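Local structure of E3 SUMO-protein ligase SIZ1 (Saccharomyces cerevisiae, 3I2D) at residues C147-I152 / D170-K176; K116-F122 / F198-M204; R258-P262 / L313-N319. The protein acts as a SUMO E3 ligase that promotes attachment of SUMO (Smt3) to septins and PCNA, working with the conjugating enzyme UBC9 through its SP-RING zinc finger. All coordinates share one frame; numbering follows the deposited sequence.

Contact 1. Residues C147-I152 / D170-K176; sequences CNNVQI and DLTPHLK
A type I' beta turn from Cys147 to Val150, in the PINIT domain, meets the loop that follows strand 169-170, and its Asn148 bonds to His174. Asparagine suits this turn because it tolerates positive backbone phi and its short amide can reach a nearby peptide group. Asn148 ND2 donates to His174 O at 2.6 Å, with an N-H...O angle of 149°; the acceptor lies close to the amide plane and the donor lies in the carbonyl plane. Asn182 OD1 also accepts from ND2, and Asn183 N donates to OD1, so these bonds fix the rotation of the amide. The aliphatic part of Lys176 passes the same group, with its CG 3.6 Å from Asn148 ND2.

Away from the amide, the rest of the contact is mainly van der Waals packing. The His174 ring is met at two different atoms: Val150 CG1 lies 3.9 Å from ND1, and Ile152 CG1 lies 3.8 Å from CD2. With CG1 anti to the carbonyl carbon (chi1 -66°) and the chain extended beyond it, Ile152 brings its CD1 methyl to the CD2 methyl of Leu171. The compact, weakly polar Cys147 is buried where turn and loop come close, its CB 4.0 Å from His174 CB.

Around this contact, Leu171 rests on Leu145 of strand 143-147, Val184 of strand 182-191 and Leu119 of strand 117-125, while Cys147 also touches Val184.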
loop_
_atom_site.group_PDB
_atom_site.type_symbol
_atom_site.label_atom_id
_atom_site.label_comp_id
_atom_site.label_asym_id
_atom_site.label_seq_id
_atom_site.Cartn_x
_atom_site.Cartn_y
_atom_site.Cartn_z
ATOM N N CYS A 147 -4.745 13.758 -20.505
ATOM C CA CYS A 147 -3.412 13.437 -20.984
ATOM C C CYS A 147 -3.557 13.321 -22.491
ATOM O O CYS A 147 -4.316 12.478 -22.982
ATOM C CB CYS A 147 -2.919 12.115 -20.414
ATOM S SG CYS A 147 -1.181 11.879 -20.758
ATOM N N ASN A 148 -2.835 14.170 -23.220
ATOM C CA ASN A 148 -2.909 14.190 -24.673
ATOM C C ASN A 148 -4.382 14.159 -25.100
ATOM O O ASN A 148 -4.839 13.241 -25.790
ATOM C CB ASN A 148 -2.145 13.007 -25.273
ATOM C CG ASN A 148 -0.681 12.983 -24.857
ATOM O OD1 ASN A 148 -0.017 14.021 -24.804
ATOM N ND2 ASN A 148 -0.165 11.789 -24.578
ATOM N N ASN A 149 -5.116 15.168 -24.637
ATOM C CA ASN A 149 -6.528 15.371 -24.941
ATOM C C ASN A 149 -7.534 14.307 -24.492
ATOM O O ASN A 149 -8.718 14.408 -24.821
ATOM C CB ASN A 149 -6.699 15.634 -26.442
ATOM C CG ASN A 149 -7.982 16.387 -26.759
ATOM O OD1 ASN A 149 -8.214 17.475 -26.234
ATOM N ND2 ASN A 149 -8.823 15.812 -27.621
ATOM N N VAL A 150 -7.083 13.302 -23.742
ATOM C CA VAL A 150 -7.991 12.257 -23.248
ATOM C C VAL A 150 -8.195 12.402 -21.738
ATOM O O VAL A 150 -7.232 12.592 -20.985
ATOM C CB VAL A 150 -7.441 10.832 -23.499
ATOM C CG1 VAL A 150 -8.531 9.801 -23.221
ATOM C CG2 VAL A 150 -6.927 10.709 -24.914
ATOM N N GLN A 151 -9.446 12.302 -21.293
ATOM C CA GLN A 151 -9.733 12.422 -19.870
ATOM C C GLN A 151 -9.380 11.138 -19.146
ATOM O O GLN A 151 -9.793 10.054 -19.541
ATOM C CB GLN A 151 -11.203 12.739 -19.605
ATOM C CG GLN A 151 -11.426 13.172 -18.157
ATOM C CD GLN A 151 -12.873 13.104 -17.717
ATOM O OE1 GLN A 151 -13.401 12.024 -17.443
ATOM N NE2 GLN A 151 -13.526 14.259 -17.650
ATOM N N ILE A 152 -8.626 11.282 -18.063
ATOM C CA ILE A 152 -8.181 10.156 -17.261
ATOM C C ILE A 152 -9.093 9.864 -16.067
ATOM O O ILE A 152 -9.133 10.625 -15.102
ATOM C CB ILE A 152 -6.756 10.420 -16.766
ATOM C CG1 ILE A 152 -5.814 10.447 -17.963
ATOM C CG2 ILE A 152 -6.337 9.380 -15.755
ATOM C CD1 ILE A 152 -4.464 10.987 -17.629
ATOM N N ASP A 170 -3.041 7.311 -13.153
ATOM C CA ASP A 170 -2.246 6.570 -14.128
ATOM C C ASP A 170 -2.327 7.237 -15.499
ATOM O O ASP A 170 -3.353 7.119 -16.173
ATOM C CB ASP A 170 -2.798 5.148 -14.258
ATOM C CG ASP A 170 -1.776 4.165 -14.809
ATOM O OD1 ASP A 170 -0.870 4.600 -15.547
ATOM O OD2 ASP A 170 -1.880 2.953 -14.511
ATOM N N LEU A 171 -1.258 7.922 -15.914
ATOM C CA LEU A 171 -1.211 8.587 -17.230
ATOM C C LEU A 171 -0.761 7.629 -18.338
ATOM O O LEU A 171 -1.082 7.818 -19.508
ATOM C CB LEU A 171 -0.207 9.749 -17.238
ATOM C CG LEU A 171 -0.217 10.825 -16.167
ATOM C CD1 LEU A 171 0.969 11.745 -16.379
ATOM C CD2 LEU A 171 -1.502 11.589 -16.230
ATOM N N THR A 172 -0.001 6.615 -17.943
ATOM C CA THR A 172 0.590 5.628 -18.836
ATOM C C THR A 172 -0.126 5.146 -20.090
ATOM O O THR A 172 0.451 5.177 -21.175
ATOM C CB THR A 172 1.007 4.423 -18.041
ATOM O OG1 THR A 172 1.491 4.861 -16.764
ATOM C CG2 THR A 172 2.118 3.692 -18.762
ATOM N N PRO A 173 -1.376 4.686 -19.971
ATOM C CA PRO A 173 -2.056 4.222 -21.184
ATOM C C PRO A 173 -2.378 5.296 -22.224
ATOM O O PRO A 173 -2.911 4.981 -23.284
ATOM C CB PRO A 173 -3.323 3.555 -20.639
ATOM C CG PRO A 173 -3.610 4.330 -19.398
ATOM C CD PRO A 173 -2.216 4.466 -18.781
ATOM N N HIS A 174 -2.054 6.553 -21.941
ATOM C CA HIS A 174 -2.358 7.637 -22.879
ATOM C C HIS A 174 -1.136 8.403 -23.352
ATOM O O HIS A 174 -1.259 9.471 -23.952
ATOM C CB HIS A 174 -3.354 8.610 -22.248
ATOM C CG HIS A 174 -4.572 7.937 -21.710
ATOM N ND1 HIS A 174 -5.523 7.367 -22.528
ATOM C CD2 HIS A 174 -4.947 7.657 -20.441
ATOM C CE1 HIS A 174 -6.428 6.758 -21.784
ATOM N NE2 HIS A 174 -6.101 6.916 -20.515
ATOM N N LEU A 175 0.047 7.872 -23.071
ATOM C CA LEU A 175 1.264 8.525 -23.527
ATOM C C LEU A 175 1.323 8.349 -25.045
ATOM O O LEU A 175 0.752 7.391 -25.584
ATOM C CB LEU A 175 2.502 7.879 -22.896
ATOM C CG LEU A 175 2.854 8.230 -21.452
ATOM C CD1 LEU A 175 4.034 7.386 -21.014
ATOM C CD2 LEU A 175 3.189 9.711 -21.334
ATOM N N LYS A 176 1.987 9.278 -25.731
ATOM C CA LYS A 176 2.136 9.185 -27.178
ATOM C C LYS A 176 3.420 8.389 -27.455
ATOM O O LYS A 176 4.192 8.122 -26.529
ATOM C CB LYS A 176 2.214 10.584 -27.796
ATOM C CG LYS A 176 0.859 11.256 -27.984
ATOM C CD LYS A 176 1.013 12.648 -28.604
ATOM C CE LYS A 176 -0.338 13.300 -28.886
ATOM N NZ LYS A 176 -1.184 12.438 -29.755
#

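Contact 2. Residues K116-F122 / F198-M204; sequences KHRLYLF and FGYIVEM
The Tyr120 ring has Val202 CG2 over one face, 3.9 Å from its centroid, a CH-pi contact in which one methyl of the branched valine rests over the ring, toward its rim. Met204 comes to the hydroxyl end of the same ring: its CE is within 3.7 Å of Tyr120 CZ, and the sulfur stands oblique to the ring in a Met-aromatic contact. Its CG is anti to the carbonyl carbon (chi1 -61°) and the flexible chain bends again at chi2 and chi3, which takes SD and CE to that hydroxyl; Met204 CG also meets Arg118 CG at 3.6 Å.

Phe122 and Tyr200 form an offset edge-to-face pair, the edge of Tyr200 directed at the face of Phe122, with ring planes 75° apart and centroids 5.7 Å apart. Val202 CG1 and Phe198 O lie at the edge of Phe122. The side chains of Arg118, Tyr120, Phe122, Phe198, Tyr200 and Val202 share one side of the sheet. On the other side, Glu203 CG lies over a face of the His117 ring, 4.2 Å from its centroid, while Ile201 CG2 is at the ring edge. Glu203 OE1 and His117 NE2 each have a weak hydrogen bond with Gln77 NE2.

The backbones pair antiparallel from Phe122-Phe198 to His117-Glu203, with hydrogen-bonded pairs at Phe122-Phe198, Tyr120-Tyr200 and Arg118-Val202, and Met204 N bonds to Lys116 O beyond them. Gly199 pairs with Leu121, so that pair has one side chain on its face. The guanidinium of Arg118 leads away to a salt bridge with Asp170.

In the sheet, strand 195-204 runs between strands 74-90 and 117-125, strand 117-125 has 169-170 as its other neighbour, and helix 104-111 packs on His117 and Ile201.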
loop_
_atom_site.group_PDB
_atom_site.type_symbol
_atom_site.label_atom_id
_atom_site.label_comp_id
_atom_site.label_asym_id
_atom_site.label_seq_id
_atom_site.Cartn_x
_atom_site.Cartn_y
_atom_site.Cartn_z
ATOM N N LYS A 116 6.224 -3.838 -15.327
ATOM C CA LYS A 116 5.674 -3.500 -14.034
ATOM C C LYS A 116 5.928 -2.026 -13.722
ATOM O O LYS A 116 6.087 -1.648 -12.564
ATOM C CB LYS A 116 6.310 -4.375 -12.955
ATOM C CG LYS A 116 5.913 -5.837 -13.019
ATOM C CD LYS A 116 6.327 -6.574 -11.744
ATOM C CE LYS A 116 5.877 -8.029 -11.778
ATOM N NZ LYS A 116 4.410 -8.152 -12.036
ATOM N N HIS A 117 5.973 -1.189 -14.749
ATOM C CA HIS A 117 6.221 0.227 -14.526
ATOM C C HIS A 117 5.094 1.086 -15.038
ATOM O O HIS A 117 4.464 0.761 -16.042
ATOM C CB HIS A 117 7.523 0.642 -15.188
ATOM C CG HIS A 117 8.730 0.054 -14.538
ATOM N ND1 HIS A 117 9.054 -1.283 -14.645
ATOM C CD2 HIS A 117 9.646 0.601 -13.703
ATOM C CE1 HIS A 117 10.114 -1.534 -13.898
ATOM N NE2 HIS A 117 10.493 -0.410 -13.315
ATOM N N ARG A 118 4.840 2.192 -14.352
ATOM C CA ARG A 118 3.751 3.067 -14.761
ATOM C C ARG A 118 4.032 4.517 -14.421
ATOM O O ARG A 118 4.786 4.804 -13.495
ATOM C CB ARG A 118 2.456 2.619 -14.089
ATOM C CG ARG A 118 2.262 1.115 -14.114
ATOM C CD ARG A 118 0.940 0.748 -14.730
ATOM N NE ARG A 118 0.773 1.354 -16.044
ATOM C CZ ARG A 118 -0.365 1.331 -16.730
ATOM N NH1 ARG A 118 -1.437 0.726 -16.225
ATOM N NH2 ARG A 118 -0.439 1.922 -17.915
ATOM N N LEU A 119 3.426 5.430 -15.174
ATOM C CA LEU A 119 3.615 6.860 -14.945
ATOM C C LEU A 119 2.460 7.401 -14.093
ATOM O O LEU A 119 1.337 7.541 -14.572
ATOM C CB LEU A 119 3.649 7.591 -16.279
ATOM C CG LEU A 119 4.405 8.910 -16.390
ATOM C CD1 LEU A 119 3.561 9.820 -17.253
ATOM C CD2 LEU A 119 4.673 9.531 -15.023
ATOM N N TYR A 120 2.736 7.695 -12.829
ATOM C CA TYR A 120 1.705 8.186 -11.929
ATOM C C TYR A 120 1.801 9.682 -11.683
ATOM O O TYR A 120 2.887 10.249 -11.588
ATOM C CB TYR A 120 1.791 7.456 -10.582
ATOM C CG TYR A 120 1.175 6.077 -10.557
ATOM C CD1 TYR A 120 0.706 5.472 -11.727
ATOM C CD2 TYR A 120 1.026 5.386 -9.355
ATOM C CE1 TYR A 120 0.098 4.218 -11.698
ATOM C CE2 TYR A 120 0.422 4.128 -9.312
ATOM C CZ TYR A 120 -0.041 3.557 -10.485
ATOM O OH TYR A 120 -0.654 2.328 -10.444
ATOM N N LEU A 121 0.657 10.335 -11.595
ATOM C CA LEU A 121 0.678 11.746 -11.299
ATOM C C LEU A 121 0.210 11.857 -9.848
ATOM O O LEU A 121 -0.803 11.262 -9.463
ATOM C CB LEU A 121 -0.257 12.494 -12.227
ATOM C CG LEU A 121 -0.330 13.996 -11.985
ATOM C CD1 LEU A 121 1.059 14.618 -12.073
ATOM C CD2 LEU A 121 -1.285 14.592 -13.004
ATOM N N PHE A 122 0.981 12.571 -9.036
ATOM C CA PHE A 122 0.642 12.758 -7.630
ATOM C C PHE A 122 0.265 14.204 -7.389
ATOM O O PHE A 122 0.640 15.090 -8.158
ATOM C CB PHE A 122 1.825 12.426 -6.707
ATOM C CG PHE A 122 2.130 10.967 -6.607
ATOM C CD1 PHE A 122 2.721 10.292 -7.666
ATOM C CD2 PHE A 122 1.819 10.263 -5.453
ATOM C CE1 PHE A 122 2.993 8.948 -7.580
ATOM C CE2 PHE A 122 2.086 8.912 -5.357
ATOM C CZ PHE A 122 2.676 8.254 -6.422
ATOM N N PHE A 198 3.293 16.085 -9.166
ATOM C CA PHE A 198 4.555 15.507 -9.599
ATOM C C PHE A 198 4.276 14.304 -10.470
ATOM O O PHE A 198 3.320 13.572 -10.241
ATOM C CB PHE A 198 5.381 15.029 -8.419
ATOM C CG PHE A 198 5.747 16.102 -7.455
ATOM C CD1 PHE A 198 4.825 16.567 -6.529
ATOM C CD2 PHE A 198 7.027 16.631 -7.451
ATOM C CE1 PHE A 198 5.178 17.546 -5.608
ATOM C CE2 PHE A 198 7.389 17.606 -6.539
ATOM C CZ PHE A 198 6.469 18.065 -5.615
ATOM N N GLY A 199 5.116 14.108 -11.476
ATOM C CA GLY A 199 4.968 12.969 -12.358
ATOM C C GLY A 199 6.101 12.032 -12.016
ATOM O O GLY A 199 7.259 12.433 -12.020
ATOM N N TYR A 200 5.777 10.793 -11.683
ATOM C CA TYR A 200 6.800 9.815 -11.328
ATOM C C TYR A 200 6.579 8.513 -12.076
ATOM O O TYR A 200 5.430 8.088 -12.285
ATOM C CB TYR A 200 6.749 9.457 -9.836
ATOM C CG TYR A 200 7.197 10.514 -8.853
ATOM C CD1 TYR A 200 6.311 11.029 -7.907
ATOM C CD2 TYR A 200 8.524 10.928 -8.796
ATOM C CE1 TYR A 200 6.739 11.924 -6.918
ATOM C CE2 TYR A 200 8.959 11.820 -7.814
ATOM C CZ TYR A 200 8.061 12.310 -6.880
ATOM O OH TYR A 200 8.496 13.173 -5.897
ATOM N N ILE A 201 7.683 7.888 -12.486
ATOM C CA ILE A 201 7.611 6.573 -13.105
ATOM C C ILE A 201 7.746 5.724 -11.844
ATOM O O ILE A 201 8.725 5.850 -11.104
ATOM C CB ILE A 201 8.801 6.282 -14.050
ATOM C CG1 ILE A 201 8.619 7.020 -15.371
ATOM C CG2 ILE A 201 8.871 4.804 -14.353
ATOM C CD1 ILE A 201 9.766 6.844 -16.320
ATOM N N VAL A 202 6.745 4.902 -11.567
ATOM C CA VAL A 202 6.785 4.067 -10.379
ATOM C C VAL A 202 6.776 2.611 -10.780
ATOM O O VAL A 202 6.330 2.247 -11.876
ATOM C CB VAL A 202 5.561 4.320 -9.452
ATOM C CG1 VAL A 202 5.448 5.820 -9.106
ATOM C CG2 VAL A 202 4.288 3.820 -10.129
ATOM N N GLU A 203 7.275 1.777 -9.883
ATOM C CA GLU A 203 7.301 0.361 -10.142
ATOM C C GLU A 203 6.173 -0.312 -9.383
ATOM O O GLU A 203 6.056 -0.169 -8.164
ATOM C CB GLU A 203 8.638 -0.253 -9.711
ATOM C CG GLU A 203 8.736 -1.747 -10.058
ATOM C CD GLU A 203 10.025 -2.406 -9.594
ATOM O OE1 GLU A 203 11.101 -2.060 -10.132
ATOM O OE2 GLU A 203 9.954 -3.270 -8.691
ATOM N N MET A 204 5.342 -1.043 -10.115
ATOM C CA MET A 204 4.238 -1.772 -9.522
ATOM C C MET A 204 4.828 -2.892 -8.692
ATOM O O MET A 204 5.661 -3.655 -9.190
ATOM C CB MET A 204 3.376 -2.408 -10.606
ATOM C CG MET A 204 2.736 -1.452 -11.569
ATOM S SD MET A 204 1.403 -0.594 -10.768
ATOM C CE MET A 204 2.326 0.716 -9.921
#

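Contact 3. Residues R258-P262 / L313-N319; sequences RMKYP and LQNCQKN
Arg258 and Leu313 run alongside each other, oppositely directed, within the SP-RING-type zinc finger, where the loop before strand 262-265 meets the chain leaving helix 307-313. The polar contacts all come from the arginine, whose long chain and several N-H groups suit it to gather backbone carbonyls from an irregular segment. Its NH2 makes a weak hydrogen bond to Cys316 O (3.0 Å), and its NH1 another to Gln317 O (3.1 Å). With CG anti to the backbone N (chi1 172°) and a bend at chi2, the guanidinium comes to have Lys318 CA over one face and Leu313 CD1 over the opposite face, both toward its rim.

The apolar contacts centre on the other branch of Leu313. Its CD2 meets the CG corner of the Pro262 ring and lies 3.6 Å from Met259 CB; the branched leucine that ends the helix thus presents one methyl to the arginine and the other to the proline and Met259. Leu250 touches Arg258, Leu313 and Cys316, joining both kinds of contact. The zinc ion is about 12 Å from the Met259 side chain.

A water close to Arg258 NE adds a further link, donating to Leu313 O at 2.7 Å.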
loop_
_atom_site.group_PDB
_atom_site.type_symbol
_atom_site.label_atom_id
_atom_site.label_comp_id
_atom_site.label_asym_id
_atom_site.label_seq_id
_atom_site.Cartn_x
_atom_site.Cartn_y
_atom_site.Cartn_z
ATOM N N ARG A 258 -9.531 -22.479 3.468
ATOM C CA ARG A 258 -8.338 -23.084 4.060
ATOM C C ARG A 258 -7.180 -22.104 3.888
ATOM O O ARG A 258 -6.999 -21.561 2.796
ATOM C CB ARG A 258 -8.013 -24.374 3.306
ATOM C CG ARG A 258 -6.697 -25.051 3.655
ATOM C CD ARG A 258 -6.876 -25.983 4.840
ATOM N NE ARG A 258 -5.928 -27.089 4.822
ATOM C CZ ARG A 258 -6.080 -28.204 5.520
ATOM N NH1 ARG A 258 -7.143 -28.374 6.294
ATOM N NH2 ARG A 258 -5.163 -29.150 5.447
ATOM N N MET A 259 -6.408 -21.863 4.946
ATOM C CA MET A 259 -5.266 -20.964 4.830
ATOM C C MET A 259 -4.135 -21.713 4.140
ATOM O O MET A 259 -4.061 -22.949 4.184
ATOM C CB MET A 259 -4.774 -20.483 6.201
ATOM C CG MET A 259 -5.501 -19.273 6.771
ATOM S SD MET A 259 -4.930 -18.917 8.472
ATOM C CE MET A 259 -5.804 -20.136 9.463
ATOM N N LYS A 260 -3.249 -20.948 3.516
ATOM C CA LYS A 260 -2.106 -21.504 2.820
ATOM C C LYS A 260 -0.839 -20.814 3.376
ATOM O O LYS A 260 0.252 -21.376 3.358
ATOM C CB LYS A 260 -2.287 -21.271 1.312
ATOM C CG LYS A 260 -1.414 -22.135 0.421
ATOM C CD LYS A 260 -1.674 -21.900 -1.090
ATOM C CE LYS A 260 -3.084 -22.342 -1.529
ATOM N NZ LYS A 260 -3.346 -23.807 -1.306
ATOM N N TYR A 261 -0.993 -19.593 3.878
ATOM C CA TYR A 261 0.130 -18.850 4.464
ATOM C C TYR A 261 -0.349 -18.210 5.768
ATOM O O TYR A 261 -0.657 -17.016 5.794
ATOM C CB TYR A 261 0.611 -17.752 3.518
ATOM C CG TYR A 261 0.963 -18.244 2.145
ATOM C CD1 TYR A 261 0.024 -18.232 1.114
ATOM C CD2 TYR A 261 2.236 -18.741 1.874
ATOM C CE1 TYR A 261 0.345 -18.700 -0.149
ATOM C CE2 TYR A 261 2.574 -19.216 0.612
ATOM C CZ TYR A 261 1.624 -19.193 -0.394
ATOM O OH TYR A 261 1.962 -19.665 -1.639
ATOM N N PRO A 262 -0.384 -18.988 6.869
ATOM C CA PRO A 262 -0.838 -18.502 8.171
ATOM C C PRO A 262 0.049 -17.390 8.657
ATOM O O PRO A 262 1.265 -17.537 8.694
ATOM C CB PRO A 262 -0.734 -19.734 9.069
ATOM C CG PRO A 262 -0.517 -20.875 8.131
ATOM C CD PRO A 262 0.305 -20.271 7.045
ATOM N N LEU A 313 -1.241 -27.039 9.383
ATOM C CA LEU A 313 -1.795 -26.885 8.042
ATOM C C LEU A 313 -1.154 -27.807 7.013
ATOM O O LEU A 313 -1.831 -28.355 6.142
ATOM C CB LEU A 313 -1.638 -25.426 7.611
ATOM C CG LEU A 313 -2.844 -24.676 7.051
ATOM C CD1 LEU A 313 -4.121 -24.954 7.835
ATOM C CD2 LEU A 313 -2.505 -23.201 7.080
ATOM N N GLN A 314 0.158 -27.973 7.125
ATOM C CA GLN A 314 0.912 -28.812 6.204
ATOM C C GLN A 314 0.889 -30.268 6.647
ATOM O O GLN A 314 1.617 -31.091 6.100
ATOM C CB GLN A 314 2.364 -28.324 6.130
ATOM C CG GLN A 314 2.935 -28.283 4.727
ATOM C CD GLN A 314 2.198 -27.300 3.828
ATOM O OE1 GLN A 314 0.990 -27.422 3.613
ATOM N NE2 GLN A 314 2.926 -26.322 3.298
ATOM N N ASN A 315 0.060 -30.582 7.639
ATOM C CA ASN A 315 -0.039 -31.941 8.158
ATOM C C ASN A 315 -1.446 -32.274 8.613
ATOM O O ASN A 315 -1.633 -32.963 9.617
ATOM C CB ASN A 315 0.914 -32.117 9.332
ATOM C CG ASN A 315 2.343 -32.258 8.895
ATOM O OD1 ASN A 315 2.865 -33.364 8.834
ATOM N ND2 ASN A 315 2.985 -31.139 8.571
ATOM N N CYS A 316 -2.432 -31.793 7.864
ATOM C CA CYS A 316 -3.825 -32.024 8.204
ATOM C C CYS A 316 -4.621 -32.373 6.954
ATOM O O CYS A 316 -4.233 -32.008 5.846
ATOM C CB CYS A 316 -4.393 -30.770 8.856
ATOM S SG CYS A 316 -6.036 -30.961 9.503
ATOM N N GLN A 317 -5.733 -33.080 7.131
ATOM C CA GLN A 317 -6.560 -33.472 5.999
ATOM C C GLN A 317 -7.152 -32.259 5.300
ATOM O O GLN A 317 -7.751 -31.390 5.936
ATOM C CB GLN A 317 -7.675 -34.413 6.450
ATOM C CG GLN A 317 -7.165 -35.704 7.053
ATOM C CD GLN A 317 -8.235 -36.771 7.138
ATOM O OE1 GLN A 317 -8.799 -37.182 6.119
ATOM N NE2 GLN A 317 -8.521 -37.230 8.355
ATOM N N LYS A 318 -6.972 -32.226 3.981
ATOM C CA LYS A 318 -7.435 -31.147 3.112
ATOM C C LYS A 318 -8.858 -30.644 3.387
ATOM O O LYS A 318 -9.250 -29.578 2.896
ATOM C CB LYS A 318 -7.319 -31.604 1.652
ATOM C CG LYS A 318 -7.664 -30.554 0.606
ATOM C CD LYS A 318 -7.584 -31.133 -0.815
ATOM C CE LYS A 318 -6.178 -31.647 -1.151
ATOM N NZ LYS A 318 -6.046 -32.078 -2.576
ATOM N N ASN A 319 -9.621 -31.394 4.178
ATOM C CA ASN A 319 -11.001 -31.022 4.486
ATOM C C ASN A 319 -11.281 -30.692 5.958
ATOM O O ASN A 319 -12.422 -30.429 6.331
ATOM C CB ASN A 319 -11.931 -32.142 4.037
ATOM C CG ASN A 319 -11.577 -33.460 4.679
ATOM O OD1 ASN A 319 -10.413 -33.879 4.658
ATOM N ND2 ASN A 319 -12.573 -34.123 5.259
HETATM O O HOH W 1 -3.431 -27.107 4.386
#

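In the fold
Contacts 1 and 2 belong to the PINIT domain and touch: Asp170 of contact 1 forms a salt bridge with Arg118 of contact 2, and Thr172 OG1 makes a probable hydrogen bond with Leu119 N. Contact 2 joins central strands of one sheet through regular backbone bonds and rings; contact 1 connects a loop to the turn between strands 143-147 and 150-151, the latter an outermost strand of the other sheet, using one amide and an apolar cluster. Contact 3 is in the zinc finger, its nearest atoms about 16 Å from contact 2. Without strand pairing, its contacts come mainly from one arginine and one leucine, with a water between them. It has more exposed residues than the others.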